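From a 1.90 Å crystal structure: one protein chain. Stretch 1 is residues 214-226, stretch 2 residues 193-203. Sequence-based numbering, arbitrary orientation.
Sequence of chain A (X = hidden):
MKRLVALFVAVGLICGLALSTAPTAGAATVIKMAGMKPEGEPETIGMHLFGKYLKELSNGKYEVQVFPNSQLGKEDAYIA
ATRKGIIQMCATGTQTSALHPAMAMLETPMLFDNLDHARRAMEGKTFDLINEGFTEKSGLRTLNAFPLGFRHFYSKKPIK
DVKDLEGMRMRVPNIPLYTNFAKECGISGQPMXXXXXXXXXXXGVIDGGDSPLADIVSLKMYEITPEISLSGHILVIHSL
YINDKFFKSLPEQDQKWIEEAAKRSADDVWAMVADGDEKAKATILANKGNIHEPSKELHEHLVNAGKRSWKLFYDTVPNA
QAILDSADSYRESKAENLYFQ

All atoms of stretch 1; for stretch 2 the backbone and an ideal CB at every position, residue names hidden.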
ATOM      1  N   ALA A 214      -9.310   2.824  -5.593  1.00 12.19           N
ATOM      2  CA  ALA A 214     -10.063   1.935  -4.732  1.00 14.33           C
ATOM      3  C   ALA A 214     -10.496   2.671  -3.454  1.00 12.22           C
ATOM      4  O   ALA A 214     -11.603   2.499  -2.966  1.00  9.45           O
ATOM      5  CB  ALA A 214      -9.228   0.674  -4.372  1.00  9.96           C
ATOM      6  N   ASP A 215      -9.614   3.509  -2.935  1.00  9.53           N
ATOM      7  CA  ASP A 215      -9.882   4.227  -1.691  1.00  9.13           C
ATOM      8  C   ASP A 215     -10.784   5.425  -1.956  1.00 14.91           C
ATOM      9  O   ASP A 215     -11.730   5.700  -1.196  1.00  8.05           O
ATOM     10  CB  ASP A 215      -8.552   4.636  -1.030  1.00  6.81           C
ATOM     11  CG  ASP A 215      -7.820   3.470  -0.384  1.00 13.68           C
ATOM     12  OD1 ASP A 215      -8.445   2.385  -0.270  1.00 12.51           O
ATOM     13  OD2 ASP A 215      -6.611   3.657   0.012  1.00  8.00           O
ATOM     14  N   ILE A 216     -10.547   6.111  -3.070  1.00 13.17           N
ATOM     15  CA  ILE A 216     -11.380   7.246  -3.418  1.00  8.77           C
ATOM     16  C   ILE A 216     -12.833   6.825  -3.588  1.00 15.65           C
ATOM     17  O   ILE A 216     -13.722   7.518  -3.111  1.00 10.59           O
ATOM     18  CB  ILE A 216     -10.889   7.920  -4.699  1.00  8.62           C
ATOM     19  CG1 ILE A 216      -9.582   8.640  -4.430  1.00  8.70           C
ATOM     20  CG2 ILE A 216     -11.945   8.851  -5.250  1.00 11.34           C
ATOM     21  CD1 ILE A 216      -8.804   8.956  -5.697  1.00 10.92           C
ATOM     22  N   VAL A 217     -13.082   5.686  -4.244  1.00  8.60           N
ATOM     23  CA  VAL A 217     -14.449   5.226  -4.424  1.00  8.63           C
ATOM     24  C   VAL A 217     -15.019   4.614  -3.148  1.00 14.24           C
ATOM     25  O   VAL A 217     -16.159   4.865  -2.782  1.00 16.13           O
ATOM     26  CB  VAL A 217     -14.545   4.212  -5.586  1.00 15.98           C
ATOM     27  CG1 VAL A 217     -15.826   3.360  -5.477  1.00 22.62           C
ATOM     28  CG2 VAL A 217     -14.465   4.972  -6.899  1.00 20.81           C
ATOM     29  N   SER A 218     -14.205   3.819  -2.469  1.00 14.38           N
ATOM     30  CA  SER A 218     -14.629   3.181  -1.250  1.00 16.36           C
ATOM     31  C   SER A 218     -15.099   4.177  -0.211  1.00 16.96           C
ATOM     32  O   SER A 218     -16.125   3.936   0.442  1.00 10.13           O
ATOM     33  CB  SER A 218     -13.521   2.296  -0.679  1.00 17.64           C
ATOM     34  OG  SER A 218     -13.967   1.767   0.530  1.00 19.98           O
ATOM     35  N   LEU A 219     -14.382   5.290  -0.053  1.00 11.01           N
ATOM     36  CA  LEU A 219     -14.788   6.299   0.924  1.00 11.71           C
ATOM     37  C   LEU A 219     -15.722   7.353   0.341  1.00 15.08           C
ATOM     38  O   LEU A 219     -16.106   8.313   1.018  1.00 13.86           O
ATOM     39  CB  LEU A 219     -13.558   6.968   1.545  1.00  9.64           C
ATOM     40  CG  LEU A 219     -12.873   6.235   2.726  1.00 12.93           C
ATOM     41  CD1 LEU A 219     -12.399   4.814   2.337  1.00 12.33           C
ATOM     42  CD2 LEU A 219     -11.702   7.074   3.220  1.00 22.33           C
ATOM     43  N   LYS A 220     -16.094   7.150  -0.913  1.00 15.89           N
ATOM     44  CA  LYS A 220     -16.951   8.072  -1.646  1.00 19.77           C
ATOM     45  C   LYS A 220     -16.432   9.508  -1.531  1.00 28.44           C
ATOM     46  O   LYS A 220     -17.180  10.450  -1.275  1.00 25.99           O
ATOM     47  CB  LYS A 220     -18.398   7.954  -1.165  1.00 22.72           C
ATOM     48  CG  LYS A 220     -18.987   6.550  -1.368  1.00 27.59           C
ATOM     49  CD  LYS A 220     -20.452   6.483  -0.972  1.00 33.58           C
ATOM     50  CE  LYS A 220     -20.980   5.056  -1.037  1.00 44.87           C
ATOM     51  NZ  LYS A 220     -20.276   4.130  -0.094  1.00 51.36           N
ATOM     52  N   MET A 221     -15.138   9.656  -1.749  1.00 21.32           N
ATOM     53  CA  MET A 221     -14.467  10.943  -1.614  1.00 21.28           C
ATOM     54  C   MET A 221     -15.005  11.958  -2.622  1.00 24.59           C
ATOM     55  O   MET A 221     -15.034  13.168  -2.344  1.00 22.25           O
ATOM     56  CB  MET A 221     -12.974  10.766  -1.806  1.00 18.20           C
ATOM     57  CG  MET A 221     -12.269   9.847  -0.742  1.00 20.34           C
ATOM     58  SD  MET A 221     -10.478  10.095  -0.872  1.00 14.57           S
ATOM     59  CE  MET A 221      -9.751   8.780   0.163  1.00 13.97           C
ATOM     60  N   TYR A 222     -15.443  11.455  -3.774  1.00 21.99           N
ATOM     61  CA  TYR A 222     -15.861  12.310  -4.906  1.00 27.20           C
ATOM     62  C   TYR A 222     -17.146  13.086  -4.607  1.00 24.60           C
ATOM     63  O   TYR A 222     -17.420  14.072  -5.264  1.00 22.47           O
ATOM     64  CB  TYR A 222     -16.013  11.485  -6.194  1.00 22.86           C
ATOM     65  CG  TYR A 222     -16.900  10.280  -6.036  1.00 27.25           C
ATOM     66  CD1 TYR A 222     -18.281  10.405  -6.136  1.00 29.31           C
ATOM     67  CD2 TYR A 222     -16.366   9.017  -5.785  1.00 21.57           C
ATOM     68  CE1 TYR A 222     -19.102   9.332  -5.986  1.00 34.08           C
ATOM     69  CE2 TYR A 222     -17.188   7.930  -5.634  1.00 22.42           C
ATOM     70  CZ  TYR A 222     -18.568   8.097  -5.736  1.00 33.16           C
ATOM     71  OH  TYR A 222     -19.430   7.032  -5.588  1.00 39.22           O
ATOM     72  N   GLU A 223     -17.880  12.671  -3.577  1.00 23.95           N
ATOM     73  CA  GLU A 223     -19.033  13.409  -3.068  1.00 26.58           C
ATOM     74  C   GLU A 223     -18.665  14.734  -2.382  1.00 31.46           C
ATOM     75  O   GLU A 223     -19.513  15.602  -2.210  1.00 29.53           O
ATOM     76  CB  GLU A 223     -19.804  12.549  -2.058  1.00 26.20           C
ATOM     77  CG  GLU A 223     -20.686  11.482  -2.707  1.00 31.40           C
ATOM     78  CD  GLU A 223     -21.398  10.602  -1.703  1.00 36.43           C
ATOM     79  OE1 GLU A 223     -21.165  10.738  -0.476  1.00 35.79           O
ATOM     80  OE2 GLU A 223     -22.190   9.747  -2.152  1.00 37.57           O
ATOM     81  N   ILE A 224     -17.418  14.853  -1.945  1.00 26.91           N
ATOM     82  CA  ILE A 224     -16.942  16.026  -1.212  1.00 26.95           C
ATOM     83  C   ILE A 224     -15.843  16.731  -2.003  1.00 23.41           C
ATOM     84  O   ILE A 224     -15.789  17.956  -2.072  1.00 19.88           O
ATOM     85  CB  ILE A 224     -16.444  15.603   0.203  1.00 18.27           C
ATOM     86  CG1 ILE A 224     -17.630  15.105   1.021  1.00 29.54           C
ATOM     87  CG2 ILE A 224     -15.773  16.739   0.925  1.00 13.76           C
ATOM     88  CD1 ILE A 224     -17.245  14.351   2.264  1.00 26.99           C
ATOM     89  N   THR A 225     -14.961  15.939  -2.601  1.00 18.66           N
ATOM     90  CA  THR A 225     -13.858  16.435  -3.412  1.00 14.46           C
ATOM     91  C   THR A 225     -14.011  15.832  -4.796  1.00 22.20           C
ATOM     92  O   THR A 225     -13.441  14.789  -5.092  1.00 26.96           O
ATOM     93  CB  THR A 225     -12.507  15.982  -2.843  1.00 11.58           C
ATOM     94  OG1 THR A 225     -12.518  14.551  -2.614  1.00 14.00           O
ATOM     95  CG2 THR A 225     -12.236  16.677  -1.530  1.00 16.49           C
ATOM     96  N   PRO A 226     -14.813  16.464  -5.643  1.00 20.38           N
ATOM     97  CA  PRO A 226     -15.264  15.760  -6.846  1.00 16.26           C
ATOM     98  C   PRO A 226     -14.232  15.729  -7.968  1.00 21.77           C
ATOM     99  O   PRO A 226     -14.424  14.992  -8.931  1.00 30.69           O
ATOM    100  CB  PRO A 226     -16.512  16.568  -7.283  1.00 15.73           C
ATOM    101  CG  PRO A 226     -16.765  17.532  -6.198  1.00 21.45           C
ATOM    102  CD  PRO A 226     -15.512  17.742  -5.449  1.00 19.00           C
ATOM    103  N   UNK A 193      -3.274   9.494   9.753  1.00 20.30           N
ATOM    104  CA  UNK A 193      -3.599   8.123   9.358  1.00 14.13           C
ATOM    105  C   UNK A 193      -4.836   8.019   8.464  1.00 16.09           C
ATOM    106  O   UNK A 193      -5.761   8.836   8.512  1.00 14.01           O
ATOM    107  CB  UNK A 193      -3.809   7.269  10.610  1.00 14.13           C
ATOM    108  N   UNK A 194      -4.865   6.956   7.671  1.00 16.08           N
ATOM    109  CA  UNK A 194      -5.986   6.734   6.777  1.00 18.09           C
ATOM    110  C   UNK A 194      -7.358   6.724   7.489  1.00 20.51           C
ATOM    111  O   UNK A 194      -8.358   7.251   6.980  1.00 18.69           O
ATOM    112  CB  UNK A 194      -5.780   5.408   6.041  1.00 18.09           C
ATOM    113  N   UNK A 195      -7.393   6.096   8.659  1.00 20.28           N
ATOM    114  CA  UNK A 195      -8.607   5.979   9.444  1.00 17.66           C
ATOM    115  C   UNK A 195      -9.262   7.345   9.717  1.00 14.62           C
ATOM    116  O   UNK A 195     -10.477   7.423   9.872  1.00 17.15           O
ATOM    117  CB  UNK A 195      -8.296   5.274  10.766  1.00 17.66           C
ATOM    118  N   UNK A 196      -8.472   8.419   9.735  1.00 12.10           N
ATOM    119  CA  UNK A 196      -8.990   9.751  10.086  1.00 17.26           C
ATOM    120  C   UNK A 196      -9.494  10.511   8.835  1.00 19.54           C
ATOM    121  O   UNK A 196     -10.005  11.651   8.923  1.00 15.03           O
ATOM    122  CB  UNK A 196      -7.902  10.565  10.789  1.00 17.26           C
ATOM    123  N   UNK A 197      -9.309   9.891   7.672  1.00 21.02           N
ATOM    124  CA  UNK A 197      -9.550  10.590   6.414  1.00 19.46           C
ATOM    125  C   UNK A 197     -11.027  10.930   6.241  1.00 20.85           C
ATOM    126  O   UNK A 197     -11.363  12.045   5.818  1.00 18.38           O
ATOM    127  CB  UNK A 197      -9.066   9.742   5.236  1.00 19.46           C
ATOM    128  N   UNK A 198     -11.912   9.971   6.563  1.00 17.97           N
ATOM    129  CA  UNK A 198     -13.345  10.270   6.384  1.00 20.82           C
ATOM    130  C   UNK A 198     -13.804  11.483   7.243  1.00 14.52           C
ATOM    131  O   UNK A 198     -14.426  12.438   6.740  1.00 21.94           O
ATOM    132  CB  UNK A 198     -14.175   9.037   6.746  1.00 20.82           C
ATOM    133  N   UNK A 199     -13.469  11.485   8.522  1.00 13.61           N
ATOM    134  CA  UNK A 199     -13.778  12.649   9.348  1.00 22.68           C
ATOM    135  C   UNK A 199     -13.133  13.934   8.814  1.00 23.08           C
ATOM    136  O   UNK A 199     -13.735  15.019   8.860  1.00 19.68           O
ATOM    137  CB  UNK A 199     -13.318  12.399  10.786  1.00 22.68           C
ATOM    138  N   UNK A 200     -11.906  13.836   8.293  1.00 16.56           N
ATOM    139  CA  UNK A 200     -11.187  15.033   7.874  1.00 16.40           C
ATOM    140  C   UNK A 200     -11.906  15.656   6.683  1.00 23.38           C
ATOM    141  O   UNK A 200     -12.104  16.885   6.606  1.00 16.61           O
ATOM    142  CB  UNK A 200      -9.734  14.707   7.523  1.00 16.40           C
ATOM    143  N   UNK A 201     -12.299  14.798   5.748  1.00 15.31           N
ATOM    144  CA  UNK A 201     -13.151  15.217   4.642  1.00 19.11           C
ATOM    145  C   UNK A 201     -14.437  15.850   5.141  1.00 15.59           C
ATOM    146  O   UNK A 201     -14.770  16.987   4.754  1.00 20.95           O
ATOM    147  CB  UNK A 201     -13.472  14.026   3.737  1.00 19.11           C
ATOM    148  N   UNK A 202     -15.158  15.131   5.998  1.00 19.06           N
ATOM    149  CA  UNK A 202     -16.438  15.628   6.553  1.00 22.49           C
ATOM    150  C   UNK A 202     -16.288  16.947   7.307  1.00 25.07           C
ATOM    151  O   UNK A 202     -17.224  17.754   7.309  1.00 21.55           O
ATOM    152  CB  UNK A 202     -17.041  14.581   7.492  1.00 22.49           C
ATOM    153  N   UNK A 203     -15.136  17.137   7.959  1.00 15.82           N
ATOM    154  CA  UNK A 203     -14.870  18.326   8.761  1.00 31.01           C
ATOM    155  C   UNK A 203     -14.622  19.595   7.920  1.00 30.18           C
ATOM    156  O   UNK A 203     -14.842  20.693   8.392  1.00 26.85           O
ATOM    157  CB  UNK A 203     -13.659  18.065   9.660  1.00 31.01           C
TER

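Stretch 1 offers a mostly greasy surface: L219, M221, I224 and the methyl of T225 come within contact distance of stretch 2, with the carboxylate of D215 at one end.

Position 193 has phi/psi of -55/154 and nothing of stretch 1 near its ideal CB. Extended geometry with that phi suits proline among many others; the residue is P193.

At 194 the CB points sideways and meets nothing within 5.5 Å, so a small residue would leave the space before D215 and L219 unfilled from here. A long or aromatic side chain could reach it. The residue is F194; with chi1 at -173° (t) its ring comes to L219, CZ lying 3.8 Å from L219 CD1, while CE1 is 3.7 Å from D215 OD2. That oxygen is hydrogen-bonded elsewhere in the structure, so it can lie beside carbon without lacking a partner.

Position 195 points away and 196 is out of reach; stretch 1 sets no demand on either. They are A195 and E196.

Position 197 turns its CB toward stretch 1, 4.3 Å from L219 CD2 and 5.2 Å from M221 CE. With methyls ahead and little depth, a compact apolar residue fits. V197 places CG1 3.9 Å from L219 CD2 and 4.0 Å from M221 CE, touching both.

At 198 the CB points sideways, 4.7 Å from L219 CD2. A phi of -60°, where the backbone N makes no hydrogen bond to a preceding carbonyl of this stretch, permits proline, though other modest apolar residues would also serve. P198 brings CG to 3.7 Å from L219 CD2, so L219 is touched by F194, V197 and P198.

At 199 and 200 the backbone is helical and stretch 1 is out of reach, so almost any helix-compatible residue would do, and at 199 there is room for a CB; the residues are G199 and A200.

Position 201 is the most demanding. Its CB points toward stretch 1, 4.1 Å from I224 CD1, with M221 and T225 beyond. A branched aliphatic or methionine could spread among them. L201, m/t, has the largest covered area of its stretch: CD1 lies 3.8 Å from M221 CG, CD2 3.9 Å from T225 CG2, and CB against I224 CD1. T225 OG1 meanwhile donates a hydrogen bond to M221 O (2.9 Å).

At 202 the CB points away, 5.2 Å from I224 CD1, so polar residues are acceptable. D202 nevertheless bends back, OD1 3.6 Å from I224 CD1, a packing contact only. Position 203 is out of reach and unconstrained here; it is Q203.

No hydrogen bond crosses: shape and apolar packing set the rules.

Stretch 2 (193-203) PFAEVPGALDQ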
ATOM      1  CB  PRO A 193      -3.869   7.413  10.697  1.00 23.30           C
ATOM      2  CG  PRO A 193      -3.129   8.204  11.691  1.00 27.30           C
ATOM      3  CD  PRO A 193      -3.034   9.616  11.200  1.00 26.39           C
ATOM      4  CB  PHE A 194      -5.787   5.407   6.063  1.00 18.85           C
ATOM      5  CG  PHE A 194      -6.795   5.174   4.997  1.00 15.92           C
ATOM      6  CD1 PHE A 194      -6.747   5.935   3.836  1.00 15.36           C
ATOM      7  CD2 PHE A 194      -7.807   4.235   5.161  1.00 17.86           C
ATOM      8  CE1 PHE A 194      -7.698   5.752   2.836  1.00 21.58           C
ATOM      9  CE2 PHE A 194      -8.766   4.055   4.170  1.00 12.06           C
ATOM     10  CZ  PHE A 194      -8.705   4.798   3.017  1.00 18.84           C
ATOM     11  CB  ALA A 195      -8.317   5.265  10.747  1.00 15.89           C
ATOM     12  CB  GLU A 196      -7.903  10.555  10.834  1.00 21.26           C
ATOM     13  CG  GLU A 196      -7.618  10.052  12.270  1.00 23.94           C
ATOM     14  CD  GLU A 196      -6.439  10.767  12.947  1.00 27.57           C
ATOM     15  OE1 GLU A 196      -6.114  11.899  12.530  1.00 23.49           O
ATOM     16  OE2 GLU A 196      -5.835  10.199  13.894  1.00 21.77           O
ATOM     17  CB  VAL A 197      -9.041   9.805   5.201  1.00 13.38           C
ATOM     18  CG1 VAL A 197      -9.629  10.362   3.884  1.00 18.98           C
ATOM     19  CG2 VAL A 197      -7.495   9.868   5.130  1.00 13.81           C
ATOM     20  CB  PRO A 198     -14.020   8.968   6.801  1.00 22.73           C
ATOM     21  CG  PRO A 198     -12.931   7.894   6.603  1.00 19.01           C
ATOM     22  CD  PRO A 198     -11.685   8.581   7.019  1.00 17.43           C
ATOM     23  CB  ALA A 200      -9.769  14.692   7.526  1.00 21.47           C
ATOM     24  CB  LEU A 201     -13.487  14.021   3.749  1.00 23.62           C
ATOM     25  CG  LEU A 201     -12.319  13.624   2.838  1.00 20.82           C
ATOM     26  CD1 LEU A 201     -12.678  12.337   2.109  1.00 20.46           C
ATOM     27  CD2 LEU A 201     -11.965  14.760   1.840  1.00 16.67           C
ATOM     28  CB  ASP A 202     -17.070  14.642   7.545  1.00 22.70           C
ATOM     29  CG  ASP A 202     -17.692  13.434   6.873  1.00 27.69           C
ATOM     30  OD1 ASP A 202     -17.933  13.457   5.646  1.00 25.82           O
ATOM     31  OD2 ASP A 202     -17.951  12.459   7.601  1.00 31.00           O
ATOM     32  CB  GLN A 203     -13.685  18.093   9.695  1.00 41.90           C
ATOM     33  CG  GLN A 203     -14.002  17.296  10.955  1.00 45.17           C
ATOM     34  CD  GLN A 203     -12.747  16.906  11.731  1.00 51.87           C
ATOM     35  OE1 GLN A 203     -11.610  17.190  11.317  1.00 52.10           O
ATOM     36  NE2 GLN A 203     -12.948  16.252  12.870  1.00 57.07           N
TER
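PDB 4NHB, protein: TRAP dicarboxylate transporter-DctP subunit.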